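ABC-type metal ion transport system, periplasmic component (Vibrio vulnificus, PDB 3K2D) binds methionine between its two alpha/beta lobes, probably as the substrate-binding component of an ABC transporter, and activates Toll-like receptor 2. Local coordinates at residues Ser6-Gly11 and Ile56-Phe61; Ala49-Gly54 and Val205-Asn210. The protein carries 4 engineered substitutions. All coordinates share one frame; numbering follows the deposited sequence.

Interaction 1 of 2, residues Ser6-Gly11 and Ile56-Phe61; sequences SKVKVG and IDMNAF. Engineered in segment 56-61: Met-58 (natural residue Ile). With MET (methionine), chain C.
Lys-9 and Asp-57 open the pairing of parallel strands 8-11 and 58-61 with a side chain. The backbone N of Lys-9 gives its hydrogen to Asp-57 OD2 (3.0 Å), which receives it on the anti lone pair; Asp-57 CG stands anti to its own carbonyl carbon (chi1 -61°), and from there the carboxylate meets Lys-9. Lys-9 O in turn accepts from Asp-57 N at 2.8 Å, and weakly from Met-58 N. Backbone bonds then take over: Gly-11 N to Met-58 O (2.7 Å) and Ala-60 N to Gly-11 O (2.8 Å). Val-8 and Val-10 bond the other way, to Glu-37 and Val-39 of strand 36-41 and to Asp-35 just before it.

Val-10 CG2 lies 3.7 Å from CG of Met-58, an engineered residue, on the face covered by helix 214-223. On the other face Asn-59 gives its ND2 to Asn-48 OD1 of helix 47-53. Farther along the strand, Phe-61 O comes to 3.3 Å from CG of the bound methionine.

The chemistry shows a parallel ladder begun by a carboxylate: Asp-57 supplies both an acceptor and a donor to Lys-9, Gly-11 N and O are both bonded to 56-61, and Phe-61 carries that strand on to the methionine.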
loop_
_atom_site.group_PDB
_atom_site.type_symbol
_atom_site.label_atom_id
_atom_site.label_comp_id
_atom_site.label_asym_id
_atom_site.label_seq_id
_atom_site.Cartn_x
_atom_site.Cartn_y
_atom_site.Cartn_z
ATOM N N SER A 6 -15.435 22.785 12.456
ATOM C CA SER A 6 -15.706 22.270 11.126
ATOM C C SER A 6 -14.490 21.430 10.717
ATOM O O SER A 6 -13.374 21.942 10.670
ATOM C CB SER A 6 -15.893 23.439 10.160
ATOM O OG SER A 6 -16.034 22.978 8.833
ATOM N N LYS A 7 -14.694 20.147 10.427
ATOM C CA LYS A 7 -13.567 19.301 10.058
ATOM C C LYS A 7 -13.757 18.488 8.785
ATOM O O LYS A 7 -14.864 18.356 8.273
ATOM C CB LYS A 7 -13.218 18.368 11.220
ATOM C CG LYS A 7 -12.819 19.123 12.477
ATOM C CD LYS A 7 -12.164 18.226 13.519
ATOM C CE LYS A 7 -11.822 19.019 14.773
ATOM N NZ LYS A 7 -10.996 18.233 15.734
ATOM N N VAL A 8 -12.659 17.960 8.265
ATOM C CA VAL A 8 -12.706 17.154 7.059
ATOM C C VAL A 8 -12.150 15.778 7.422
ATOM O O VAL A 8 -11.104 15.673 8.065
ATOM C CB VAL A 8 -11.875 17.807 5.917
ATOM C CG1 VAL A 8 -10.427 17.929 6.317
ATOM C CG2 VAL A 8 -11.997 17.001 4.660
ATOM N N LYS A 9 -12.869 14.730 7.032
ATOM C CA LYS A 9 -12.462 13.368 7.338
ATOM C C LYS A 9 -11.568 12.744 6.281
ATOM O O LYS A 9 -11.973 12.587 5.130
ATOM C CB LYS A 9 -13.691 12.486 7.538
ATOM C CG LYS A 9 -14.426 12.760 8.820
ATOM C CD LYS A 9 -15.707 11.957 8.931
ATOM C CE LYS A 9 -16.439 12.340 10.209
ATOM N NZ LYS A 9 -17.876 11.934 10.198
ATOM N N VAL A 10 -10.353 12.387 6.690
ATOM C CA VAL A 10 -9.388 11.757 5.799
ATOM C C VAL A 10 -9.220 10.303 6.234
ATOM O O VAL A 10 -8.992 10.020 7.413
ATOM C CB VAL A 10 -7.999 12.453 5.862
ATOM C CG1 VAL A 10 -7.018 11.741 4.948
ATOM C CG2 VAL A 10 -8.120 13.917 5.456
ATOM N N GLY A 11 -9.347 9.387 5.278
ATOM C CA GLY A 11 -9.197 7.973 5.574
ATOM C C GLY A 11 -7.769 7.505 5.338
ATOM O O GLY A 11 -7.180 7.784 4.294
ATOM N N ILE A 56 -16.287 9.783 4.318
ATOM C CA ILE A 56 -15.044 10.537 4.465
ATOM C C ILE A 56 -14.881 11.410 3.224
ATOM O O ILE A 56 -15.457 11.120 2.176
ATOM C CB ILE A 56 -13.793 9.629 4.626
ATOM C CG1 ILE A 56 -13.711 8.618 3.477
ATOM C CG2 ILE A 56 -13.814 8.945 5.980
ATOM C CD1 ILE A 56 -12.475 7.722 3.539
ATOM N N ASP A 57 -14.097 12.475 3.341
ATOM C CA ASP A 57 -13.908 13.407 2.237
ATOM C C ASP A 57 -12.750 13.030 1.325
ATOM O O ASP A 57 -12.663 13.524 0.204
ATOM C CB ASP A 57 -13.713 14.822 2.793
ATOM C CG ASP A 57 -14.920 15.311 3.594
ATOM O OD1 ASP A 57 -15.891 15.813 2.983
ATOM O OD2 ASP A 57 -14.905 15.184 4.840
ATOM N N MET A 58 -11.862 12.164 1.808
ATOM C CA MET A 58 -10.714 11.707 1.020
ATOM C C MET A 58 -9.958 10.592 1.746
ATOM O O MET A 58 -10.203 10.338 2.929
ATOM C CB MET A 58 -9.758 12.885 0.697
ATOM C CG MET A 58 -9.035 13.561 1.894
ATOM S SD MET A 58 -8.056 15.055 1.514
ATOM C CE MET A 58 -9.151 16.141 1.844
ATOM N N ASN A 59 -9.078 9.894 1.029
ATOM C CA ASN A 59 -8.266 8.848 1.650
ATOM C C ASN A 59 -6.861 8.846 1.075
ATOM O O ASN A 59 -6.612 9.389 -0.004
ATOM C CB ASN A 59 -8.891 7.450 1.499
ATOM C CG ASN A 59 -9.046 7.010 0.046
ATOM O OD1 ASN A 59 -8.124 7.118 -0.766
ATOM N ND2 ASN A 59 -10.221 6.487 -0.277
ATOM N N ALA A 60 -5.940 8.244 1.812
ATOM C CA ALA A 60 -4.552 8.167 1.386
ATOM C C ALA A 60 -4.027 6.793 1.768
ATOM O O ALA A 60 -3.581 6.594 2.898
ATOM C CB ALA A 60 -3.736 9.263 2.073
ATOM N N PHE A 61 -4.065 5.849 0.827
ATOM C CA PHE A 61 -3.618 4.489 1.122
ATOM C C PHE A 61 -3.330 3.600 -0.103
ATOM O O PHE A 61 -2.762 2.519 0.041
ATOM C CB PHE A 61 -4.695 3.789 1.950
ATOM C CG PHE A 61 -5.869 3.341 1.124
ATOM C CD1 PHE A 61 -6.711 4.271 0.531
ATOM C CD2 PHE A 61 -6.073 1.990 0.854
ATOM C CE1 PHE A 61 -7.735 3.868 -0.327
ATOM C CE2 PHE A 61 -7.090 1.575 0.001
ATOM C CZ PHE A 61 -7.925 2.519 -0.596
HETATM N N MET C . 0.391 0.910 0.433
HETATM C CA MET C . 0.528 -0.277 -0.495
HETATM C C MET C . 1.925 -0.284 -1.006
HETATM O O MET C . 2.451 0.805 -1.364
HETATM C CB MET C . -0.350 -0.213 -1.729
HETATM C CG MET C . -1.786 -0.230 -1.456
HETATM S SD MET C . -2.707 -0.667 -2.888
HETATM C CE MET C . -4.208 -0.548 -1.986
HETATM O OXT MET C . 2.517 -1.371 -1.088
#

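Interaction 2 of 2, residues Ala49-Gly54 and Val205-Asn210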
loop_
_atom_site.group_PDB
_atom_site.type_symbol
_atom_site.label_atom_id
_atom_site.label_comp_id
_atom_site.label_asym_id
_atom_site.label_seq_id
_atom_site.Cartn_x
_atom_site.Cartn_y
_atom_site.Cartn_z
ATOM N N ALA A 49 -14.744 2.716 -0.502
ATOM C CA ALA A 49 -16.172 2.573 -0.270
ATOM C C ALA A 49 -16.647 3.695 0.644
ATOM O O ALA A 49 -17.721 4.252 0.443
ATOM C CB ALA A 49 -16.480 1.214 0.355
ATOM N N ALA A 50 -15.843 4.032 1.645
ATOM C CA ALA A 50 -16.220 5.094 2.569
ATOM C C ALA A 50 -16.234 6.431 1.839
ATOM O O ALA A 50 -17.147 7.247 2.018
ATOM C CB ALA A 50 -15.245 5.153 3.748
ATOM N N LEU A 51 -15.210 6.640 1.017
ATOM C CA LEU A 51 -15.080 7.867 0.255
ATOM C C LEU A 51 -16.290 8.029 -0.667
ATOM O O LEU A 51 -16.962 9.066 -0.662
ATOM C CB LEU A 51 -13.781 7.832 -0.556
ATOM C CG LEU A 51 -13.507 9.019 -1.487
ATOM C CD1 LEU A 51 -13.698 10.319 -0.737
ATOM C CD2 LEU A 51 -12.090 8.924 -2.050
ATOM N N ASP A 52 -16.566 6.988 -1.444
ATOM C CA ASP A 52 -17.681 6.982 -2.378
ATOM C C ASP A 52 -19.029 7.176 -1.678
ATOM O O ASP A 52 -19.886 7.899 -2.180
ATOM C CB ASP A 52 -17.683 5.667 -3.158
ATOM C CG ASP A 52 -18.724 5.640 -4.259
ATOM O OD1 ASP A 52 -18.597 6.425 -5.222
ATOM O OD2 ASP A 52 -19.669 4.832 -4.159
ATOM N N ASP A 53 -19.210 6.535 -0.523
ATOM C CA ASP A 53 -20.451 6.645 0.236
ATOM C C ASP A 53 -20.644 8.011 0.883
ATOM O O ASP A 53 -21.764 8.367 1.249
ATOM C CB ASP A 53 -20.523 5.595 1.350
ATOM C CG ASP A 53 -20.720 4.187 0.825
ATOM O OD1 ASP A 53 -21.487 4.012 -0.151
ATOM O OD2 ASP A 53 -20.119 3.250 1.407
ATOM N N GLY A 54 -19.562 8.765 1.043
ATOM C CA GLY A 54 -19.664 10.069 1.670
ATOM C C GLY A 54 -19.321 10.046 3.151
ATOM O O GLY A 54 -19.560 11.016 3.862
ATOM N N VAL A 205 -6.678 10.305 -2.731
ATOM C CA VAL A 205 -7.805 10.259 -3.634
ATOM C C VAL A 205 -9.031 10.879 -2.988
ATOM O O VAL A 205 -9.267 10.734 -1.772
ATOM C CB VAL A 205 -8.128 8.802 -4.039
ATOM C CG1 VAL A 205 -9.292 8.780 -5.014
ATOM C CG2 VAL A 205 -6.890 8.148 -4.653
ATOM N N ALA A 206 -9.810 11.566 -3.816
ATOM C CA ALA A 206 -11.025 12.211 -3.359
ATOM C C ALA A 206 -12.135 11.824 -4.325
ATOM O O ALA A 206 -11.895 11.110 -5.306
ATOM C CB ALA A 206 -10.832 13.721 -3.348
ATOM N N ARG A 207 -13.356 12.270 -4.047
ATOM C CA ARG A 207 -14.447 11.976 -4.959
ATOM C C ARG A 207 -14.246 12.810 -6.212
ATOM O O ARG A 207 -13.489 13.779 -6.225
ATOM C CB ARG A 207 -15.802 12.303 -4.343
ATOM C CG ARG A 207 -16.291 11.255 -3.369
ATOM C CD ARG A 207 -17.730 11.500 -3.002
ATOM N NE ARG A 207 -17.888 12.734 -2.243
ATOM C CZ ARG A 207 -17.491 12.879 -0.986
ATOM N NH1 ARG A 207 -16.914 11.868 -0.357
ATOM N NH2 ARG A 207 -17.679 14.024 -0.354
ATOM N N GLN A 208 -14.930 12.407 -7.267
ATOM C CA GLN A 208 -14.881 13.071 -8.559
ATOM C C GLN A 208 -15.498 14.472 -8.448
ATOM O O GLN A 208 -15.061 15.410 -9.116
ATOM C CB GLN A 208 -15.665 12.202 -9.530
ATOM C CG GLN A 208 -15.510 12.470 -10.990
ATOM C CD GLN A 208 -16.024 11.289 -11.794
ATOM O OE1 GLN A 208 -15.367 10.243 -11.874
ATOM N NE2 GLN A 208 -17.216 11.435 -12.367
ATOM N N ASP A 209 -16.501 14.611 -7.582
ATOM C CA ASP A 209 -17.183 15.885 -7.397
ATOM C C ASP A 209 -16.655 16.780 -6.286
ATOM O O ASP A 209 -17.253 17.811 -6.000
ATOM C CB ASP A 209 -18.682 15.670 -7.173
ATOM C CG ASP A 209 -18.982 14.842 -5.929
ATOM O OD1 ASP A 209 -18.090 14.674 -5.071
ATOM O OD2 ASP A 209 -20.127 14.363 -5.800
ATOM N N ASN A 210 -15.553 16.419 -5.645
ATOM C CA ASN A 210 -15.038 17.289 -4.596
ATOM C C ASN A 210 -13.543 17.523 -4.710
ATOM O O ASN A 210 -12.967 18.280 -3.932
ATOM C CB ASN A 210 -15.359 16.720 -3.206
ATOM C CG ASN A 210 -14.566 15.462 -2.883
ATOM O OD1 ASN A 210 -14.515 15.034 -1.736
ATOM N ND2 ASN A 210 -13.953 14.863 -3.898
#
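The guanidinium of Arg-207 meets Leu-51 at its edge, where NH1 reaches the main-chain oxygen of Leu-51 close to the plane of the group. Over one face, near its margin, lies the side-chain amide of Asn-210, with the atom modelled as OD1 3.6 Å above the plane of the Arg-207 guanidinium. The bond from Arg-207 NH1 to Leu-51 O is 2.8 Å long and moderately bent, 144° at the hydrogen, with the donor tilted 19° from the carbonyl plane. That oxygen has a second donor, Gly-54 N, at 3.1 Å. Helix 47-53 ends there in a Schellman motif, with Gly-54 at positive phi.

NH1 is itself shared, since it also binds Ile-56 O. NE makes a weak, long salt bridge to Asp-209 OD1 at 3.4 Å, within the turn that follows strand 205-207. The arginine chain bends at chi3 (-66°), which swings NE off the line of the aliphatic carbons.

Those carbons pass obliquely over the leucine. Leu-51 CD1 lies 3.6 Å from Arg-207 NH1 and also touches its CG, whereas CD2 rests on the backbone of the strand, 3.4 Å from Val-205 O, and reaches Val-205 CG1 at 4.1 Å. Leu-51 also touches Asn-59 and Leu-78, on the strands that flank 202-207 in the sheet.

Thus in this contact Leu-51 packs the helix on strand 205-207, and Arg-207 binds a carbonyl of its last turn. A positive group at that carbonyl would be favoured by the helix dipole, and Asp-209 would partly balance the charge, so that polar and apolar halves of the same arginine side chain both serve the joint.

Interactions 1 and 2 meet on neighbouring strands of one mixed sheet, with their centres about 9 Å apart. Strand 58-63 stands between 8-13, its parallel partner in interaction 1, and 202-207, its antiparallel partner, which carries Arg-207 of interaction 2. Two probable hydrogen bonds join the contacts directly: Val-205 N to Asn-59 O at 2.9 Å, and Arg-207 NH1 to Ile-56 O at 3.0 Å. The arginine therefore joins the end of helix 47-53 to the turn that leads into strand 58-63. Toward the ligand, interaction 1 enters the methionine pocket through Phe-61, whereas the Val-205 side chain of interaction 2 stays about 9 Å from the methionine.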